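Local coordinates for protein imelysin (Bacteroides ovatus ATCC 8483, PDB 3OYV) that is an imelysin-like outer-membrane protein that probably binds metal and takes part in bacterial iron uptake, at residues A45-Y56 with L289-G297; L259-E269 with L350-V360. All coordinates share one frame; numbering follows the deposited sequence. Where two conformers were deposited one is given.

Interaction 1. Residues A45-Y56 with L289-G297; sequences AWNSSYKGGESY and LFGPVDEMG
Ala45, in the last turn of helix 21-47, sets its CB against Pro292 CG at 3.9 Å. Trp46 crosses Pro292 at about a right angle, NE1 nearest to Pro292 CD, and its CH2 reaches the ring of Phe290. The indole N-H goes to a water at the ring edge, in plane, 2.8 Å from Trp46 NE1, which also donates to Phe290 O and accepts from Val293 N, joining the indole to the loop backbone. Past the helix, Tyr50 swings its ring out with CG trans to its own N (chi1 176°); its hydroxyl donates to Glu295 OE1 at 2.6 Å, on the syn side of a carboxylate turned 49° from the ring. Lys51 NZ stays 4.3 Å from Glu295 OE1, a water between them held weakly by the acid. Tyr56 offers a face to Pro292, whose CD sits 3.5 Å from the Tyr56 ring centroid, a CH-pi contact 6° off the normal. A leucine in place of Tyr56 would probably leave Pro292 CD without its aromatic seat and the water on Glu295 OE2 without its phenol partner. Here a proline is wedged among aromatic rings, locking the type I' turn loop onto the 3-10 turn of 289-297.

Interaction 2. Residues L259-E269 with L350-V360; sequences LADNPSNSAFE and LLYKNGEPRKV
With chi1 at -68° and chi2 near zero, Asn265 carries its carboxamide across to the C-terminal tail of the chain, where OD1 takes the N-H of Val360. That bond is 2.8 Å from Val360 N to Asn265 OD1, with 161° at the hydrogen, and it comes in almost end-on to the side-chain carbonyl. Lys359 CB lies against the same amide, while Asn265 ND2 gives a hydrogen to a water that donates to Val360 O; the amide thus holds the backbone of Val360, one end directly and the other through water, which probably fixes its flip. A second water donates to Asn265 O and Arg358 O, joining the two backbones through their carbonyls.

Phe268, its chi1 of -94° away from the usual staggered values, places its ring between Leu259 and Arg358. Arg358 CB lies over one face as a CH-pi contact, 4.1 Å from the centroid, and Leu259 CD1 sits over the opposite face. Val360 CG1 meets the rim in plane, 4.0 Å from Phe268 CE2, and Leu351 CD2 touches both Phe268 CD1 and Leu259 CD2, the latter at 3.7 Å. Tyr16 adds an edge-to-face ring. Glu269 CG packs on the Pro357 ring by its aliphatic part. The guanidinium of Arg358 leads away, to Ile14 O and Phe349 O, with a glycerol, probably from the crystallisation liquor, also bound. The chemistry is therefore divided: an apolar core round one phenylalanine, closed off by an amide and two waters that pair with main-chain groups, so the tail is held without any salt bridge between the segments.

From the N terminus, the end of helix 21-47 and the loop after it form segment 45-56, the first half of interaction 1. The chain then passes through the mainly helical middle to helix 223-261, whose end opens interaction 2 at 259-269. The loop 289-297 comes next and closes interaction 1 over 232 intervening residues; only afterwards does 350-360 close interaction 2, over 80. The two loops therefore cross. Interaction 1 ties the end of helix 21-47 to the loop after helix 265-283, and interaction 2 ties the junction of helices 223-261 and 265-283 to the C-terminal hairpin and tail. Their centres lie about 34 Å apart, their nearest atoms about 18 Å.

Interaction 1. Residues A45-Y56 with L289-G297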
loop_
_atom_site.group_PDB
_atom_site.type_symbol
_atom_site.label_atom_id
_atom_site.label_comp_id
_atom_site.label_asym_id
_atom_site.label_seq_id
_atom_site.Cartn_x
_atom_site.Cartn_y
_atom_site.Cartn_z
ATOM N N ALA A 45 -5.271 -4.263 -16.015
ATOM C CA ALA A 45 -3.982 -4.348 -16.712
ATOM C C ALA A 45 -3.368 -5.722 -16.440
ATOM O O ALA A 45 -2.813 -6.354 -17.324
ATOM C CB ALA A 45 -3.048 -3.287 -16.240
ATOM N N TRP A 46 -3.497 -6.179 -15.191
ATOM C CA TRP A 46 -2.996 -7.504 -14.822
ATOM C C TRP A 46 -3.851 -8.635 -15.334
ATOM O O TRP A 46 -3.338 -9.689 -15.703
ATOM C CB TRP A 46 -2.839 -7.615 -13.290
ATOM C CG TRP A 46 -1.517 -7.096 -12.778
ATOM C CD1 TRP A 46 -1.227 -5.806 -12.397
ATOM C CD2 TRP A 46 -0.297 -7.839 -12.605
ATOM N NE1 TRP A 46 0.087 -5.697 -12.038
ATOM C CE2 TRP A 46 0.672 -6.936 -12.137
ATOM C CE3 TRP A 46 0.079 -9.165 -12.842
ATOM C CZ2 TRP A 46 1.979 -7.337 -11.831
ATOM C CZ3 TRP A 46 1.365 -9.556 -12.523
ATOM C CH2 TRP A 46 2.298 -8.662 -12.051
ATOM N N ASN A 47 -5.173 -8.477 -15.249
ATOM C CA ASN A 47 -6.077 -9.590 -15.437
ATOM C C ASN A 47 -6.657 -9.743 -16.826
ATOM O O ASN A 47 -7.076 -10.845 -17.197
ATOM C CB ASN A 47 -7.236 -9.459 -14.450
ATOM C CG ASN A 47 -8.154 -10.680 -14.454
ATOM O OD1 ASN A 47 -7.737 -11.820 -14.152
ATOM N ND2 ASN A 47 -9.427 -10.446 -14.745
ATOM N N SER A 48 -6.693 -8.654 -17.578
ATOM C CA SER A 48 -7.374 -8.659 -18.872
ATOM C C SER A 48 -6.455 -8.267 -20.027
ATOM O O SER A 48 -6.277 -9.048 -20.996
ATOM C CB SER A 48 -8.604 -7.734 -18.810
ATOM O OG SER A 48 -9.252 -7.682 -20.072
ATOM N N SER A 49 -5.868 -7.092 -19.951
ATOM C CA SER A 49 -5.087 -6.581 -21.066
ATOM C C SER A 49 -4.180 -5.463 -20.647
ATOM O O SER A 49 -4.633 -4.471 -20.070
ATOM C CB SER A 49 -6.036 -6.100 -22.169
ATOM O OG SER A 49 -5.343 -5.524 -23.271
ATOM N N TYR A 50 -2.892 -5.622 -20.940
ATOM C CA TYR A 50 -1.894 -4.621 -20.693
ATOM C C TYR A 50 -1.594 -3.924 -21.995
ATOM O O TYR A 50 -1.095 -4.549 -22.932
ATOM C CB TYR A 50 -0.655 -5.305 -20.132
ATOM C CG TYR A 50 0.523 -4.439 -19.897
ATOM C CD1 TYR A 50 0.506 -3.459 -18.906
ATOM C CD2 TYR A 50 1.693 -4.638 -20.611
ATOM C CE1 TYR A 50 1.615 -2.691 -18.634
ATOM C CE2 TYR A 50 2.811 -3.868 -20.363
ATOM C CZ TYR A 50 2.772 -2.884 -19.391
ATOM O OH TYR A 50 3.891 -2.139 -19.165
ATOM N N LYS A 51 -1.930 -2.639 -22.033
ATOM C CA LYS A 51 -1.698 -1.775 -23.195
ATOM C C LYS A 51 -2.269 -2.376 -24.454
ATOM O O LYS A 51 -1.619 -2.379 -25.493
ATOM C CB LYS A 51 -0.196 -1.551 -23.317
ATOM C CG LYS A 51 0.384 -0.712 -22.210
ATOM C CD LYS A 51 1.891 -0.728 -22.271
ATOM C CE LYS A 51 2.484 0.358 -21.411
ATOM N NZ LYS A 51 3.970 0.373 -21.551
ATOM N N GLY A 52 -3.488 -2.886 -24.365
ATOM C CA GLY A 52 -4.175 -3.458 -25.514
ATOM C C GLY A 52 -3.785 -4.858 -25.937
ATOM O O GLY A 52 -4.444 -5.433 -26.809
ATOM N N GLY A 53 -2.761 -5.438 -25.295
ATOM C CA GLY A 53 -2.300 -6.774 -25.616
ATOM C C GLY A 53 -2.702 -7.774 -24.542
ATOM O O GLY A 53 -3.723 -7.604 -23.874
ATOM N N GLU A 54 -1.916 -8.835 -24.406
ATOM C CA GLU A 54 -2.155 -9.862 -23.393
ATOM C C GLU A 54 -2.108 -9.191 -22.028
ATOM O O GLU A 54 -1.505 -8.137 -21.857
ATOM C CB GLU A 54 -1.100 -11.004 -23.440
ATOM C CG GLU A 54 0.295 -10.543 -23.152
ATOM C CD GLU A 54 1.350 -11.659 -23.191
ATOM O OE1 GLU A 54 0.981 -12.857 -23.224
ATOM O OE2 GLU A 54 2.552 -11.297 -23.132
ATOM N N SER A 55 -2.719 -9.829 -21.052
ATOM C CA SER A 55 -2.695 -9.283 -19.693
ATOM C C SER A 55 -1.274 -9.258 -19.142
ATOM O O SER A 55 -0.399 -10.032 -19.578
ATOM C CB SER A 55 -3.561 -10.157 -18.805
ATOM O OG SER A 55 -2.944 -11.418 -18.617
ATOM N N TYR A 56 -1.027 -8.441 -18.125
ATOM C CA TYR A 56 0.303 -8.441 -17.522
ATOM C C TYR A 56 0.563 -9.776 -16.802
ATOM O O TYR A 56 1.708 -10.245 -16.766
ATOM C CB TYR A 56 0.511 -7.268 -16.579
ATOM C CG TYR A 56 1.957 -6.909 -16.382
ATOM C CD1 TYR A 56 2.598 -6.092 -17.297
ATOM C CD2 TYR A 56 2.709 -7.413 -15.331
ATOM C CE1 TYR A 56 3.897 -5.763 -17.148
ATOM C CE2 TYR A 56 4.053 -7.044 -15.169
ATOM C CZ TYR A 56 4.631 -6.229 -16.100
ATOM O OH TYR A 56 5.962 -5.879 -15.994
ATOM N N LEU A 289 5.417 -3.636 -5.929
ATOM C CA LEU A 289 5.310 -2.338 -6.604
ATOM C C LEU A 289 6.174 -2.335 -7.868
ATOM O O LEU A 289 7.195 -1.636 -7.965
ATOM C CB LEU A 289 5.673 -1.202 -5.651
ATOM C CG LEU A 289 4.744 -0.979 -4.452
ATOM C CD1 LEU A 289 5.362 -0.051 -3.387
ATOM C CD2 LEU A 289 3.374 -0.433 -4.910
ATOM N N PHE A 290 5.776 -3.167 -8.828
ATOM C CA PHE A 290 6.402 -3.240 -10.127
ATOM C C PHE A 290 5.354 -3.489 -11.185
ATOM O O PHE A 290 4.209 -3.791 -10.877
ATOM C CB PHE A 290 7.503 -4.328 -10.190
ATOM C CG PHE A 290 6.991 -5.743 -10.180
ATOM C CD1 PHE A 290 6.812 -6.426 -8.979
ATOM C CD2 PHE A 290 6.753 -6.400 -11.358
ATOM C CE1 PHE A 290 6.381 -7.751 -8.999
ATOM C CE2 PHE A 290 6.302 -7.703 -11.384
ATOM C CZ PHE A 290 6.135 -8.379 -10.213
ATOM N N GLY A 291 5.736 -3.333 -12.447
ATOM C CA GLY A 291 4.792 -3.485 -13.531
ATOM C C GLY A 291 3.805 -2.336 -13.514
ATOM O O GLY A 291 4.177 -1.203 -13.184
ATOM N N PRO A 292 2.546 -2.610 -13.862
ATOM C CA PRO A 292 1.549 -1.537 -13.983
ATOM C C PRO A 292 1.508 -0.504 -12.881
ATOM O O PRO A 292 1.460 0.699 -13.163
ATOM C CB PRO A 292 0.242 -2.313 -14.102
ATOM C CG PRO A 292 0.630 -3.548 -14.854
ATOM C CD PRO A 292 2.017 -3.904 -14.331
ATOM N N VAL A 293 1.560 -0.923 -11.630
ATOM C CA VAL A 293 1.423 0.058 -10.540
ATOM C C VAL A 293 2.633 1.011 -10.491
ATOM O O VAL A 293 2.528 2.104 -9.955
ATOM C CB VAL A 293 1.226 -0.631 -9.161
ATOM C CG1 VAL A 293 2.572 -1.233 -8.669
ATOM C CG2 VAL A 293 0.611 0.333 -8.125
ATOM N N ASP A 294 3.765 0.582 -11.061
ATOM C CA ASP A 294 5.010 1.346 -11.031
ATOM C C ASP A 294 5.247 2.073 -12.348
ATOM O O ASP A 294 6.392 2.448 -12.648
ATOM C CB ASP A 294 6.164 0.372 -10.742
ATOM C CG ASP A 294 7.496 1.043 -10.461
ATOM O OD1 ASP A 294 7.520 2.041 -9.699
ATOM O OD2 ASP A 294 8.525 0.493 -10.958
ATOM N N GLU A 295 4.183 2.258 -13.139
ATOM C CA GLU A 295 4.227 2.937 -14.439
ATOM C C GLU A 295 3.216 4.073 -14.476
ATOM O O GLU A 295 2.178 4.053 -13.786
ATOM C CB GLU A 295 3.931 1.936 -15.549
ATOM C CG GLU A 295 4.997 0.821 -15.654
ATOM C CD GLU A 295 4.670 -0.346 -16.581
ATOM O OE1 GLU A 295 3.631 -0.363 -17.278
ATOM O OE2 GLU A 295 5.510 -1.284 -16.614
HETATM N N MSE A 296 3.537 5.092 -15.274
HETATM C CA MSE A 296 2.610 6.178 -15.589
HETATM C C MSE A 296 2.125 6.881 -14.324
HETATM O O MSE A 296 1.051 7.452 -14.300
HETATM C CB MSE A 296 1.417 5.654 -16.391
HETATM C CG MSE A 296 1.783 4.729 -17.552
HETATM SE SE MSE A 296 0.366 4.544 -18.879
HETATM C CE MSE A 296 -0.789 3.201 -18.067
ATOM N N GLY A 297 2.940 6.870 -13.283
ATOM C CA GLY A 297 2.607 7.531 -12.017
ATOM C C GLY A 297 1.417 6.935 -11.268
ATOM O O GLY A 297 0.851 7.579 -10.390
HETATM O O HOH W 1 1.521 -3.754 -10.565
HETATM O O HOH W 2 4.424 2.362 -19.110
HETATM O O HOH W 3 6.344 -3.672 -17.610
#

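Interaction 2. Residues L259-E269 with L350-V360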
loop_
_atom_site.group_PDB
_atom_site.type_symbol
_atom_site.label_atom_id
_atom_site.label_comp_id
_atom_site.label_asym_id
_atom_site.label_seq_id
_atom_site.Cartn_x
_atom_site.Cartn_y
_atom_site.Cartn_z
ATOM N N LEU A 259 -22.262 9.009 2.271
ATOM C CA LEU A 259 -21.861 10.044 3.212
ATOM C C LEU A 259 -22.194 11.433 2.660
ATOM O O LEU A 259 -22.716 12.287 3.415
ATOM C CB LEU A 259 -20.372 9.899 3.547
ATOM C CG LEU A 259 -19.686 10.986 4.382
ATOM C CD1 LEU A 259 -20.256 11.252 5.730
ATOM C CD2 LEU A 259 -18.210 10.617 4.539
ATOM N N ALA A 260 -21.904 11.656 1.376
ATOM C CA ALA A 260 -22.200 12.928 0.732
ATOM C C ALA A 260 -23.719 13.171 0.679
ATOM O O ALA A 260 -24.189 14.301 0.913
ATOM C CB ALA A 260 -21.595 12.979 -0.672
ATOM N N ASP A 261 -24.483 12.121 0.427
ATOM C CA ASP A 261 -25.930 12.254 0.239
ATOM C C ASP A 261 -26.692 12.375 1.557
ATOM O O ASP A 261 -27.771 12.972 1.586
ATOM C CB ASP A 261 -26.483 11.040 -0.537
ATOM C CG ASP A 261 -26.052 11.002 -1.994
ATOM O OD1 ASP A 261 -25.591 12.039 -2.551
ATOM O OD2 ASP A 261 -26.206 9.925 -2.602
ATOM N N ASN A 262 -26.167 11.794 2.625
ATOM C CA ASN A 262 -26.828 11.752 3.915
ATOM C C ASN A 262 -25.762 11.841 5.020
ATOM O O ASN A 262 -25.438 10.877 5.713
ATOM C CB ASN A 262 -27.699 10.483 4.035
ATOM C CG ASN A 262 -28.602 10.509 5.247
ATOM O OD1 ASN A 262 -28.518 11.433 6.057
ATOM N ND2 ASN A 262 -29.473 9.501 5.375
ATOM N N PRO A 263 -25.172 13.026 5.157
ATOM C CA PRO A 263 -24.063 13.139 6.083
ATOM C C PRO A 263 -24.478 13.004 7.541
ATOM O O PRO A 263 -25.517 13.536 7.940
ATOM C CB PRO A 263 -23.476 14.510 5.771
ATOM C CG PRO A 263 -24.481 15.220 4.996
ATOM C CD PRO A 263 -25.388 14.257 4.383
ATOM N N SER A 264 -23.691 12.267 8.313
ATOM C CA SER A 264 -23.905 12.027 9.745
ATOM C C SER A 264 -22.649 11.421 10.341
ATOM O O SER A 264 -21.758 10.970 9.592
ATOM C CB SER A 264 -25.061 11.056 9.980
ATOM O OG SER A 264 -24.725 9.753 9.488
ATOM N N ASN A 265 -22.585 11.372 11.669
ATOM C CA ASN A 265 -21.485 10.694 12.343
ATOM C C ASN A 265 -21.403 9.239 11.918
ATOM O O ASN A 265 -20.326 8.716 11.676
ATOM C CB ASN A 265 -21.602 10.815 13.860
ATOM C CG ASN A 265 -21.397 12.243 14.320
ATOM O OD1 ASN A 265 -21.055 13.119 13.514
ATOM N ND2 ASN A 265 -21.631 12.491 15.597
ATOM N N SER A 266 -22.549 8.600 11.805
ATOM C CA SER A 266 -22.598 7.194 11.422
ATOM C C SER A 266 -22.074 7.000 10.007
ATOM O O SER A 266 -21.383 6.031 9.723
ATOM C CB SER A 266 -24.024 6.667 11.517
ATOM O OG SER A 266 -24.455 6.653 12.860
ATOM N N ALA A 267 -22.424 7.910 9.107
ATOM C CA ALA A 267 -21.947 7.846 7.729
ATOM C C ALA A 267 -20.430 8.020 7.617
ATOM O O ALA A 267 -19.786 7.346 6.804
ATOM C CB ALA A 267 -22.658 8.835 6.839
ATOM N N PHE A 268 -19.874 8.902 8.430
ATOM C CA PHE A 268 -18.416 9.039 8.499
ATOM C C PHE A 268 -17.792 7.725 8.957
ATOM O O PHE A 268 -16.807 7.269 8.413
ATOM C CB PHE A 268 -18.015 10.215 9.394
ATOM C CG PHE A 268 -17.777 11.516 8.643
ATOM C CD1 PHE A 268 -16.658 11.697 7.858
ATOM C CD2 PHE A 268 -18.668 12.566 8.763
ATOM C CE1 PHE A 268 -16.438 12.882 7.181
ATOM C CE2 PHE A 268 -18.454 13.760 8.097
ATOM C CZ PHE A 268 -17.329 13.917 7.297
ATOM N N GLU A 269 -18.336 7.165 10.043
ATOM C CA GLU A 269 -17.833 5.881 10.557
ATOM C C GLU A 269 -17.866 4.785 9.488
ATOM O O GLU A 269 -16.922 4.024 9.341
ATOM C CB GLU A 269 -18.625 5.417 11.785
ATOM C CG GLU A 269 -18.354 6.305 13.013
ATOM C CD GLU A 269 -19.367 6.176 14.154
ATOM O OE1 GLU A 269 -20.258 5.305 14.090
ATOM O OE2 GLU A 269 -19.260 6.975 15.124
ATOM N N LEU A 350 -9.807 13.502 4.782
ATOM C CA LEU A 350 -11.208 13.921 4.668
ATOM C C LEU A 350 -12.159 13.137 5.552
ATOM O O LEU A 350 -13.262 13.612 5.835
ATOM C CB LEU A 350 -11.635 13.867 3.191
ATOM C CG LEU A 350 -10.940 14.853 2.224
ATOM C CD1 LEU A 350 -11.255 14.493 0.751
ATOM C CD2 LEU A 350 -11.275 16.329 2.562
ATOM N N LEU A 351 -11.723 11.955 6.016
ATOM C CA LEU A 351 -12.554 11.062 6.801
ATOM C C LEU A 351 -12.222 11.004 8.294
ATOM O O LEU A 351 -13.083 10.652 9.095
ATOM C CB LEU A 351 -12.513 9.637 6.227
ATOM C CG LEU A 351 -13.173 9.442 4.875
ATOM C CD1 LEU A 351 -12.937 8.005 4.393
ATOM C CD2 LEU A 351 -14.682 9.775 4.951
ATOM N N TYR A 352 -10.960 11.273 8.639
ATOM C CA TYR A 352 -10.440 11.095 9.979
ATOM C C TYR A 352 -9.821 12.363 10.545
ATOM O O TYR A 352 -9.293 13.191 9.787
ATOM C CB TYR A 352 -9.332 10.062 9.961
ATOM C CG TYR A 352 -9.729 8.631 9.726
ATOM C CD1 TYR A 352 -10.041 7.797 10.776
ATOM C CD2 TYR A 352 -9.699 8.089 8.436
ATOM C CE1 TYR A 352 -10.324 6.453 10.553
ATOM C CE2 TYR A 352 -10.010 6.768 8.207
ATOM C CZ TYR A 352 -10.296 5.947 9.270
ATOM O OH TYR A 352 -10.555 4.625 9.005
ATOM N N LYS A 353 -9.848 12.457 11.867
ATOM C CA LYS A 353 -9.047 13.448 12.538
ATOM C C LYS A 353 -8.526 12.858 13.841
ATOM O O LYS A 353 -9.299 12.374 14.670
ATOM C CB LYS A 353 -9.885 14.690 12.762
ATOM C CG LYS A 353 -9.065 15.820 13.393
ATOM C CD LYS A 353 -9.839 17.086 13.525
ATOM C CE LYS A 353 -8.947 18.227 13.952
ATOM N NZ LYS A 353 -9.761 19.437 14.268
ATOM N N ASN A 354 -7.206 12.893 14.016
ATOM C CA ASN A 354 -6.580 12.520 15.312
ATOM C C ASN A 354 -6.971 11.110 15.776
ATOM O O ASN A 354 -7.256 10.842 16.955
ATOM C CB ASN A 354 -6.886 13.568 16.422
ATOM C CG ASN A 354 -6.378 14.977 16.086
ATOM O OD1 ASN A 354 -5.417 15.164 15.319
ATOM N ND2 ASN A 354 -7.052 15.989 16.649
ATOM N N GLY A 355 -6.993 10.198 14.814
ATOM C CA GLY A 355 -7.205 8.785 15.050
ATOM C C GLY A 355 -8.644 8.306 15.094
ATOM O O GLY A 355 -8.889 7.124 15.316
ATOM N N GLU A 356 -9.612 9.200 14.890
ATOM C CA GLU A 356 -11.037 8.837 14.982
ATOM C C GLU A 356 -11.772 9.348 13.750
ATOM O O GLU A 356 -11.325 10.308 13.123
ATOM C CB GLU A 356 -11.685 9.431 16.246
ATOM C CG GLU A 356 -11.117 8.912 17.582
ATOM C CD GLU A 356 -11.434 7.425 17.874
ATOM O OE1 GLU A 356 -12.131 6.738 17.078
ATOM O OE2 GLU A 356 -10.967 6.927 18.932
ATOM N N PRO A 357 -12.908 8.717 13.408
ATOM C CA PRO A 357 -13.726 9.270 12.344
ATOM C C PRO A 357 -14.110 10.704 12.654
ATOM O O PRO A 357 -14.385 11.044 13.823
ATOM C CB PRO A 357 -14.974 8.370 12.349
ATOM C CG PRO A 357 -14.459 7.048 12.808
ATOM C CD PRO A 357 -13.423 7.417 13.866
ATOM N N ARG A 358 -14.167 11.539 11.617
ATOM C CA ARG A 358 -14.681 12.886 11.798
ATOM C C ARG A 358 -16.155 12.866 12.178
ATOM O O ARG A 358 -16.890 11.916 11.876
ATOM C CB ARG A 358 -14.488 13.701 10.550
ATOM C CG ARG A 358 -13.047 14.032 10.322
ATOM C CD ARG A 358 -12.896 14.784 9.031
ATOM N NE ARG A 358 -11.537 15.211 8.667
ATOM C CZ ARG A 358 -10.960 16.354 9.043
ATOM N NH1 ARG A 358 -11.505 17.145 9.976
ATOM N NH2 ARG A 358 -9.796 16.688 8.518
ATOM N N LYS A 359 -16.570 13.959 12.806
ATOM C CA LYS A 359 -17.954 14.160 13.210
ATOM C C LYS A 359 -18.501 15.408 12.546
ATOM O O LYS A 359 -17.763 16.337 12.185
ATOM C CB LYS A 359 -18.066 14.303 14.739
ATOM C CG LYS A 359 -17.596 13.090 15.498
ATOM C CD LYS A 359 -17.733 13.320 16.967
ATOM C CE LYS A 359 -17.299 12.102 17.758
ATOM N NZ LYS A 359 -17.502 12.301 19.227
ATOM N N VAL A 360 -19.815 15.412 12.387
ATOM C CA VAL A 360 -20.516 16.593 11.932
ATOM C C VAL A 360 -20.709 17.535 13.149
ATOM O O VAL A 360 -20.589 17.138 14.318
ATOM C CB VAL A 360 -21.848 16.221 11.227
ATOM C CG1 VAL A 360 -21.603 15.175 10.083
ATOM C CG2 VAL A 360 -22.867 15.718 12.228
HETATM O O HOH W 4 -18.228 9.910 13.114
HETATM O O HOH W 5 -21.500 15.422 16.309
#